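Local coordinates for protein S-adenosylmethionine:2-demethylmenaquinone methyltransferase (Geobacillus kaustophilus, PDB 2PCN) that belongs to the RraA-like family of alpha/beta proteins and assembles as a trimer of identical chains, at residues Val39-Val44 with Lys64-Val69; Gly56-Val61 with Gly87-Gly92; Arg68-Gly73 with Cys93-Ala98. All coordinates share one frame; numbering follows the deposited sequence.

Contact 1. Residues Val39-Val44 with Lys64-Val69; sequences VFEDNV and KGSRRV
The Phe40 ring lies at the meeting of three side chains of 64-69, with its own neighbour Glu41 against one face: Glu41 CG sits 3.8 Å above the ring plane, over the centre. Round the ring, Lys64 CG (3.7 Å from Phe40 CD1), Ser66 CB and Arg68 NH2 all approach obliquely. The guanidinium is met at its edge by the Glu41 carboxylate, although the two planes are turned 39° apart. That twist makes the two halves of the salt bridge unequal. Arg68 NE reaches Glu41 OE2 at 2.7 Å, in the guanidinium plane and on the syn lone pair, with a nearly straight N-H...O angle of 165°. Arg68 NH2 also lies 2.7 Å from Glu41 OE1, but this bond is bent, and each partner is tilted from the other's plane. The bidentate, side-on grip uses both oxygens.

Glu41 OE2 has a second donor, because Ser66 OG gives its proton to the anti lone pair over 2.6 Å. Ser66 OG stands anti to its backbone N (chi1 172°), where it can also accept from Arg68 N at 3.2 Å, which makes an ST turn. The serine thus ties the turn of its own loop to the carboxylate that the arginine grips. In the fold, these are two loops at strand ends: 39-44 leads from strand 30-38 into helix 44-52, whereas the loop 64-69 follows strand 58-62. On the backbone side of Glu41, Val69 CG2 packs on Glu41 CA at 3.5 Å. At the other end of the contact Lys64 NZ donates to Val39 O over 3.0 Å, coming from above the carbonyl plane, and its ammonium forms a salt bridge with Asp38.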
loop_
_atom_site.group_PDB
_atom_site.type_symbol
_atom_site.label_atom_id
_atom_site.label_comp_id
_atom_site.label_asym_id
_atom_site.label_seq_id
_atom_site.Cartn_x
_atom_site.Cartn_y
_atom_site.Cartn_z
ATOM N N VAL A 39 12.687 -13.804 -17.075
ATOM C CA VAL A 39 11.712 -13.740 -18.161
ATOM C C VAL A 39 11.215 -12.324 -18.423
ATOM O O VAL A 39 11.564 -11.384 -17.709
ATOM C CB VAL A 39 10.469 -14.604 -17.841
ATOM C CG1 VAL A 39 10.882 -16.050 -17.602
ATOM C CG2 VAL A 39 9.751 -14.044 -16.611
ATOM N N PHE A 40 10.392 -12.190 -19.456
ATOM C CA PHE A 40 9.799 -10.911 -19.814
ATOM C C PHE A 40 8.385 -11.151 -20.335
ATOM O O PHE A 40 8.186 -11.521 -21.498
ATOM C CB PHE A 40 10.634 -10.195 -20.876
ATOM C CG PHE A 40 10.112 -8.833 -21.233
ATOM C CD1 PHE A 40 9.976 -7.852 -20.260
ATOM C CD2 PHE A 40 9.733 -8.538 -22.539
ATOM C CE1 PHE A 40 9.468 -6.592 -20.578
ATOM C CE2 PHE A 40 9.225 -7.283 -22.867
ATOM C CZ PHE A 40 9.093 -6.307 -21.882
ATOM N N GLU A 41 7.413 -10.965 -19.445
ATOM C CA GLU A 41 5.997 -11.134 -19.759
ATOM C C GLU A 41 5.636 -12.528 -20.286
ATOM O O GLU A 41 4.670 -12.695 -21.035
ATOM C CB GLU A 41 5.568 -10.039 -20.746
ATOM C CG GLU A 41 6.150 -8.666 -20.377
ATOM C CD GLU A 41 5.562 -7.522 -21.183
ATOM O OE1 GLU A 41 5.372 -7.684 -22.403
ATOM O OE2 GLU A 41 5.302 -6.454 -20.592
ATOM N N ASP A 42 6.413 -13.528 -19.877
ATOM C CA ASP A 42 6.189 -14.919 -20.279
ATOM C C ASP A 42 6.440 -15.757 -19.023
ATOM O O ASP A 42 7.421 -15.527 -18.320
ATOM C CB ASP A 42 7.175 -15.310 -21.387
ATOM C CG ASP A 42 6.781 -16.593 -22.101
ATOM O OD1 ASP A 42 6.756 -17.666 -21.458
ATOM O OD2 ASP A 42 6.495 -16.528 -23.313
ATOM N N ASN A 43 5.571 -16.719 -18.727
ATOM C CA ASN A 43 5.770 -17.501 -17.509
ATOM C C ASN A 43 5.869 -19.016 -17.659
ATOM O O ASN A 43 5.733 -19.746 -16.675
ATOM C CB ASN A 43 4.683 -17.141 -16.479
ATOM C CG ASN A 43 3.370 -17.880 -16.702
ATOM O OD1 ASN A 43 3.094 -18.391 -17.786
ATOM N ND2 ASN A 43 2.541 -17.922 -15.661
ATOM N N VAL A 44 6.119 -19.496 -18.875
ATOM C CA VAL A 44 6.249 -20.935 -19.085
ATOM C C VAL A 44 7.387 -21.489 -18.231
ATOM O O VAL A 44 7.261 -22.552 -17.629
ATOM C CB VAL A 44 6.537 -21.268 -20.559
ATOM C CG1 VAL A 44 6.913 -22.743 -20.696
ATOM C CG2 VAL A 44 5.313 -20.951 -21.403
ATOM N N LYS A 64 11.382 -8.133 -14.998
ATOM C CA LYS A 64 11.720 -6.785 -15.441
ATOM C C LYS A 64 10.790 -5.722 -14.880
ATOM O O LYS A 64 10.769 -4.591 -15.367
ATOM C CB LYS A 64 11.705 -6.722 -16.972
ATOM C CG LYS A 64 12.556 -7.801 -17.636
ATOM C CD LYS A 64 13.991 -7.747 -17.138
ATOM C CE LYS A 64 14.805 -8.932 -17.628
ATOM N NZ LYS A 64 14.285 -10.228 -17.109
ATOM N N GLY A 65 10.017 -6.085 -13.861
ATOM C CA GLY A 65 9.105 -5.131 -13.259
ATOM C C GLY A 65 7.933 -4.753 -14.144
ATOM O O GLY A 65 7.258 -3.752 -13.901
ATOM N N SER A 66 7.681 -5.544 -15.179
ATOM C CA SER A 66 6.571 -5.253 -16.073
ATOM C C SER A 66 5.249 -5.325 -15.327
ATOM O O SER A 66 5.055 -6.189 -14.475
ATOM C CB SER A 66 6.538 -6.242 -17.235
ATOM O OG SER A 66 5.352 -6.064 -17.993
ATOM N N ARG A 67 4.344 -4.409 -15.651
ATOM C CA ARG A 67 3.024 -4.381 -15.033
ATOM C C ARG A 67 1.956 -4.683 -16.083
ATOM O O ARG A 67 0.760 -4.513 -15.834
ATOM C CB ARG A 67 2.763 -3.010 -14.408
ATOM C CG ARG A 67 3.608 -2.720 -13.181
ATOM C CD ARG A 67 3.437 -1.281 -12.718
ATOM N NE ARG A 67 4.221 -1.003 -11.517
ATOM C CZ ARG A 67 3.859 -1.355 -10.288
ATOM N NH1 ARG A 67 2.715 -1.999 -10.086
ATOM N NH2 ARG A 67 4.642 -1.065 -9.259
ATOM N N ARG A 68 2.389 -5.137 -17.256
ATOM C CA ARG A 68 1.455 -5.440 -18.335
ATOM C C ARG A 68 0.808 -6.818 -18.237
ATOM O O ARG A 68 -0.264 -7.045 -18.800
ATOM C CB ARG A 68 2.153 -5.276 -19.690
ATOM C CG ARG A 68 2.692 -3.866 -19.909
ATOM C CD ARG A 68 3.030 -3.590 -21.370
ATOM N NE ARG A 68 4.079 -4.463 -21.889
ATOM C CZ ARG A 68 4.610 -4.348 -23.102
ATOM N NH1 ARG A 68 4.192 -3.394 -23.923
ATOM N NH2 ARG A 68 5.558 -5.188 -23.499
ATOM N N VAL A 69 1.455 -7.738 -17.525
ATOM C CA VAL A 69 0.906 -9.080 -17.352
ATOM C C VAL A 69 1.280 -9.654 -15.994
ATOM O O VAL A 69 2.207 -9.180 -15.337
ATOM C CB VAL A 69 1.420 -10.075 -18.431
ATOM C CG1 VAL A 69 1.035 -9.595 -19.823
ATOM C CG2 VAL A 69 2.927 -10.239 -18.315
#

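Contact 2. Residues Gly56-Val61 with Gly87-Gly92; sequences GTVLVV and GVIIHG
His91 N still reaches back to Val61 O, 2.8 Å away, although the second strand has begun to turn a corner at this residue. His91 is the centre of an inverse gamma turn, closed by a weak Gly92 N to Ile90 O bond, so the last rung of the ladder falls at the corner.

Before that point the pairing is regular and parallel. The axes of strands 58-61 and 87-90 run 14° apart and approach to 4.6 Å. Leu59 N donates to Gly87 O, Ile89 N to Leu59 O at 2.8 Å, and Val61 N to Ile89 O, also at 2.8 Å. The first of these is the most bent, with an N-H...O angle of 147°. Side chains alternate between two faces. On one, Val58 CG1, anti to its backbone N (chi1 169°), meets Ile89 CD1 at 4.0 Å; Gly87, paired with Val58, adds only backbone. On the other, Val61 CB packs on Ile90 CG2 at 4.2 Å and Leu59 CB lies 4.3 Å from Val88 CG1.

The two strands run through the centre of the protein, in a sheet of the beta/beta/alpha sandwich found in RraA-like proteins. Strand 30-38 flanks strand 58-62 and strand 106-109 flanks strand 87-90, while the face carrying Leu59, Val61, Val88 and Ile90 is packed by helix 44-52 (on Leu59 and Val61) and by strand 70-72 (on Val61, Val88 and Ile90).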
loop_
_atom_site.group_PDB
_atom_site.type_symbol
_atom_site.label_atom_id
_atom_site.label_comp_id
_atom_site.label_asym_id
_atom_site.label_seq_id
_atom_site.Cartn_x
_atom_site.Cartn_y
_atom_site.Cartn_z
ATOM N N GLY A 56 11.190 -26.519 -0.263
ATOM C CA GLY A 56 11.850 -25.518 0.560
ATOM C C GLY A 56 12.461 -24.375 -0.231
ATOM O O GLY A 56 12.903 -23.375 0.339
ATOM N N THR A 57 12.485 -24.520 -1.552
ATOM C CA THR A 57 13.050 -23.501 -2.432
ATOM C C THR A 57 12.221 -22.222 -2.479
ATOM O O THR A 57 11.002 -22.249 -2.313
ATOM C CB THR A 57 13.146 -24.013 -3.896
ATOM O OG1 THR A 57 14.057 -25.114 -3.967
ATOM C CG2 THR A 57 13.627 -22.900 -4.828
ATOM N N VAL A 58 12.903 -21.105 -2.698
ATOM C CA VAL A 58 12.250 -19.816 -2.860
ATOM C C VAL A 58 12.575 -19.450 -4.304
ATOM O O VAL A 58 13.737 -19.228 -4.643
ATOM C CB VAL A 58 12.829 -18.726 -1.933
ATOM C CG1 VAL A 58 12.295 -17.361 -2.355
ATOM C CG2 VAL A 58 12.431 -19.002 -0.486
ATOM N N LEU A 59 11.559 -19.418 -5.158
ATOM C CA LEU A 59 11.777 -19.077 -6.557
ATOM C C LEU A 59 11.807 -17.564 -6.713
ATOM O O LEU A 59 10.876 -16.875 -6.300
ATOM C CB LEU A 59 10.661 -19.655 -7.432
ATOM C CG LEU A 59 10.876 -19.450 -8.937
ATOM C CD1 LEU A 59 12.012 -20.341 -9.411
ATOM C CD2 LEU A 59 9.608 -19.778 -9.697
ATOM N N VAL A 60 12.886 -17.048 -7.294
ATOM C CA VAL A 60 13.017 -15.618 -7.526
ATOM C C VAL A 60 12.868 -15.420 -9.026
ATOM O O VAL A 60 13.625 -15.993 -9.815
ATOM C CB VAL A 60 14.397 -15.091 -7.065
ATOM C CG1 VAL A 60 14.493 -13.592 -7.309
ATOM C CG2 VAL A 60 14.592 -15.397 -5.585
ATOM N N VAL A 61 11.881 -14.620 -9.412
ATOM C CA VAL A 61 11.605 -14.365 -10.821
ATOM C C VAL A 61 11.802 -12.904 -11.214
ATOM O O VAL A 61 11.160 -12.011 -10.661
ATOM C CB VAL A 61 10.154 -14.764 -11.168
ATOM C CG1 VAL A 61 9.854 -14.441 -12.624
ATOM C CG2 VAL A 61 9.942 -16.244 -10.888
ATOM N N GLY A 87 8.387 -20.171 -1.068
ATOM C CA GLY A 87 7.700 -19.007 -1.596
ATOM C C GLY A 87 8.220 -18.548 -2.940
ATOM O O GLY A 87 9.094 -19.186 -3.533
ATOM N N VAL A 88 7.671 -17.439 -3.423
ATOM C CA VAL A 88 8.070 -16.870 -4.704
ATOM C C VAL A 88 8.235 -15.358 -4.553
ATOM O O VAL A 88 7.436 -14.704 -3.884
ATOM C CB VAL A 88 7.001 -17.134 -5.798
ATOM C CG1 VAL A 88 7.529 -16.693 -7.158
ATOM C CG2 VAL A 88 6.613 -18.614 -5.819
ATOM N N ILE A 89 9.284 -14.814 -5.162
ATOM C CA ILE A 89 9.550 -13.376 -5.133
ATOM C C ILE A 89 9.593 -12.957 -6.594
ATOM O O ILE A 89 10.425 -13.443 -7.364
ATOM C CB ILE A 89 10.894 -13.062 -4.450
ATOM C CG1 ILE A 89 10.832 -13.500 -2.983
ATOM C CG2 ILE A 89 11.198 -11.570 -4.558
ATOM C CD1 ILE A 89 12.147 -13.393 -2.238
ATOM N N ILE A 90 8.700 -12.049 -6.976
ATOM C CA ILE A 90 8.601 -11.641 -8.373
ATOM C C ILE A 90 8.808 -10.164 -8.679
ATOM O O ILE A 90 8.103 -9.303 -8.154
ATOM C CB ILE A 90 7.213 -12.042 -8.936
ATOM C CG1 ILE A 90 6.894 -13.485 -8.540
ATOM C CG2 ILE A 90 7.193 -11.881 -10.451
ATOM C CD1 ILE A 90 5.515 -13.951 -8.954
ATOM N N HIS A 91 9.786 -9.877 -9.533
ATOM C CA HIS A 91 10.033 -8.506 -9.957
ATOM C C HIS A 91 9.068 -8.378 -11.129
ATOM O O HIS A 91 9.458 -8.432 -12.301
ATOM C CB HIS A 91 11.485 -8.328 -10.409
ATOM C CG HIS A 91 11.807 -6.941 -10.876
ATOM N ND1 HIS A 91 11.190 -5.821 -10.362
ATOM C CD2 HIS A 91 12.687 -6.494 -11.801
ATOM C CE1 HIS A 91 11.675 -4.741 -10.955
ATOM N NE2 HIS A 91 12.585 -5.124 -11.833
ATOM N N GLY A 92 7.792 -8.247 -10.777
ATOM C CA GLY A 92 6.722 -8.154 -11.751
ATOM C C GLY A 92 5.394 -8.311 -11.027
ATOM O O GLY A 92 5.341 -8.181 -9.803
#

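Contact 3. Residues Arg68-Gly73 with Cys93-Ala98; sequences RVALLG and CIRDSA
Val69 meets Cys93 mainly through its carbonyl: Val69 O lies 3.7 Å from Cys93 CB, and one water joins the two backbones, donating to Val69 O at 2.8 Å and accepting from Cys93 N at 3.1 Å. At Ala70 the methyl group takes over. Ala70 CB rests against Ile94 C at 3.5 Å. It also lies alongside the aliphatic part of Arg95, where Arg95 CG comes within 3.7 Å of Ala70 CB. That arginine chain has its CG between the backbone N and the carbonyl carbon (chi1 66°) and runs extended as far as NE, past the alanine.

Leu71, where the chain turns a corner, gives its N-H to Cys93 O over 2.8 Å, the donor tilted 32° from the carbonyl plane. Leu72 reverses the direction of donation: Leu72 O accepts from Arg95 N at 3.0 Å, nearly in line with the carbonyl. Its side chain packs beside Ile94 CG2. Leu72 N, by contrast, is buried without a partner. Strands 70-72, 93-94 and 111-112 make up a small parallel sheet, and this contact joins the first two of them.

Gly73, the N-cap of helix 74-82, ends the walk with its CA 3.4 Å from Asp96 OD2. The same oxygen accepts from Asp74 N in the first turn of that helix, while OD1 forms a salt bridge with Lys2 of the second subunit. Arg95 likewise has two outside partners, Pro114 O and Asp8 of the second subunit. The chemistry therefore changes along the contact, from water-bridged and direct backbone hydrogen bonds, with apolar contacts at Ala70 and Leu72, to charged groups at Arg95 and Asp96; a carboxylate set between a helix N terminus and a lysine would probably be stabilised by both, linking the helix start to the subunit interface.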
loop_
_atom_site.group_PDB
_atom_site.type_symbol
_atom_site.label_atom_id
_atom_site.label_comp_id
_atom_site.label_asym_id
_atom_site.label_seq_id
_atom_site.Cartn_x
_atom_site.Cartn_y
_atom_site.Cartn_z
ATOM N N ARG A 68 2.389 -5.137 -17.256
ATOM C CA ARG A 68 1.455 -5.440 -18.335
ATOM C C ARG A 68 0.808 -6.818 -18.237
ATOM O O ARG A 68 -0.264 -7.045 -18.800
ATOM C CB ARG A 68 2.153 -5.276 -19.690
ATOM C CG ARG A 68 2.692 -3.866 -19.909
ATOM C CD ARG A 68 3.030 -3.590 -21.370
ATOM N NE ARG A 68 4.079 -4.463 -21.889
ATOM C CZ ARG A 68 4.610 -4.348 -23.102
ATOM N NH1 ARG A 68 4.192 -3.394 -23.923
ATOM N NH2 ARG A 68 5.558 -5.188 -23.499
ATOM N N VAL A 69 1.455 -7.738 -17.525
ATOM C CA VAL A 69 0.906 -9.080 -17.352
ATOM C C VAL A 69 1.280 -9.654 -15.994
ATOM O O VAL A 69 2.207 -9.180 -15.337
ATOM C CB VAL A 69 1.420 -10.075 -18.431
ATOM C CG1 VAL A 69 1.035 -9.595 -19.823
ATOM C CG2 VAL A 69 2.927 -10.239 -18.315
ATOM N N ALA A 70 0.549 -10.683 -15.585
ATOM C CA ALA A 70 0.818 -11.363 -14.329
ATOM C C ALA A 70 1.738 -12.535 -14.671
ATOM O O ALA A 70 1.630 -13.113 -15.754
ATOM C CB ALA A 70 -0.483 -11.870 -13.725
ATOM N N LEU A 71 2.647 -12.884 -13.768
ATOM C CA LEU A 71 3.561 -13.999 -14.028
ATOM C C LEU A 71 3.211 -15.218 -13.175
ATOM O O LEU A 71 3.730 -16.317 -13.384
ATOM C CB LEU A 71 5.009 -13.571 -13.761
ATOM C CG LEU A 71 5.572 -12.507 -14.713
ATOM C CD1 LEU A 71 6.964 -12.097 -14.261
ATOM C CD2 LEU A 71 5.622 -13.056 -16.135
ATOM N N LEU A 72 2.321 -15.017 -12.212
ATOM C CA LEU A 72 1.908 -16.104 -11.338
ATOM C C LEU A 72 0.463 -15.917 -10.906
ATOM O O LEU A 72 0.035 -14.796 -10.599
ATOM C CB LEU A 72 2.829 -16.171 -10.114
ATOM C CG LEU A 72 2.531 -17.251 -9.070
ATOM C CD1 LEU A 72 3.792 -18.042 -8.762
ATOM C CD2 LEU A 72 1.985 -16.603 -7.817
ATOM N N GLY A 73 -0.279 -17.024 -10.909
ATOM C CA GLY A 73 -1.676 -17.017 -10.517
ATOM C C GLY A 73 -1.938 -18.120 -9.508
ATOM O O GLY A 73 -0.997 -18.738 -9.013
ATOM N N CYS A 93 4.328 -8.615 -11.761
ATOM C CA CYS A 93 3.007 -8.741 -11.150
ATOM C C CYS A 93 2.446 -10.155 -11.056
ATOM O O CYS A 93 2.945 -11.090 -11.680
ATOM C CB CYS A 93 1.999 -7.876 -11.914
ATOM S SG CYS A 93 2.348 -6.110 -11.891
ATOM N N ILE A 94 1.393 -10.292 -10.259
ATOM C CA ILE A 94 0.707 -11.565 -10.096
ATOM C C ILE A 94 -0.783 -11.278 -10.239
ATOM O O ILE A 94 -1.191 -10.121 -10.369
ATOM C CB ILE A 94 0.936 -12.177 -8.691
ATOM C CG1 ILE A 94 0.272 -11.302 -7.621
ATOM C CG2 ILE A 94 2.426 -12.308 -8.415
ATOM C CD1 ILE A 94 0.171 -11.969 -6.265
ATOM N N ARG A 95 -1.589 -12.334 -10.236
ATOM C CA ARG A 95 -3.035 -12.186 -10.288
ATOM C C ARG A 95 -3.609 -13.251 -9.356
ATOM O O ARG A 95 -2.853 -14.044 -8.789
ATOM C CB ARG A 95 -3.567 -12.323 -11.718
ATOM C CG ARG A 95 -3.412 -13.680 -12.376
ATOM C CD ARG A 95 -3.995 -13.603 -13.785
ATOM N NE ARG A 95 -4.256 -14.913 -14.370
ATOM C CZ ARG A 95 -4.938 -15.103 -15.496
ATOM N NH1 ARG A 95 -5.425 -14.064 -16.165
ATOM N NH2 ARG A 95 -5.153 -16.333 -15.941
ATOM N N ASP A 96 -4.929 -13.268 -9.195
ATOM C CA ASP A 96 -5.593 -14.196 -8.279
ATOM C C ASP A 96 -5.053 -13.921 -6.876
ATOM O O ASP A 96 -4.900 -14.840 -6.067
ATOM C CB ASP A 96 -5.319 -15.659 -8.650
ATOM C CG ASP A 96 -5.812 -16.017 -10.040
ATOM O OD1 ASP A 96 -6.919 -15.580 -10.420
ATOM O OD2 ASP A 96 -5.092 -16.748 -10.748
ATOM N N SER A 97 -4.775 -12.648 -6.591
ATOM C CA SER A 97 -4.239 -12.251 -5.294
ATOM C C SER A 97 -5.181 -12.611 -4.156
ATOM O O SER A 97 -4.738 -12.920 -3.054
ATOM C CB SER A 97 -3.938 -10.743 -5.268
ATOM O OG SER A 97 -5.109 -9.964 -5.452
ATOM N N ALA A 98 -6.481 -12.577 -4.416
ATOM C CA ALA A 98 -7.447 -12.922 -3.381
ATOM C C ALA A 98 -7.236 -14.375 -2.955
ATOM O O ALA A 98 -7.155 -14.679 -1.765
ATOM C CB ALA A 98 -8.862 -12.730 -3.903
HETATM O O HOH W 1 4.896 -8.855 -14.787
#

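Overall arrangement
Followed from the N terminus, the chain leaves strand 30-38 at 39-44, passes through helix 44-52 and strand 58-62, and closes its first loop at 64-69, contact 1. Contact 2 opens inside that loop, at 56-61, and closes beyond it at 87-92, so the two cross. Contact 3 starts at 68-73, sharing Arg68 and Val69 with contact 1, and closes at 93-98, crossing contact 2 in turn; none nests within another. Contact 3 packs against one face of contact 2, Asn43 ND2 of contact 1 hydrogen-bonds Leu71 O, and Gly65 N probably hydrogen-bonds His91 O. Central strands, the small parallel sheet and the strand-end loops are thereby interlocked.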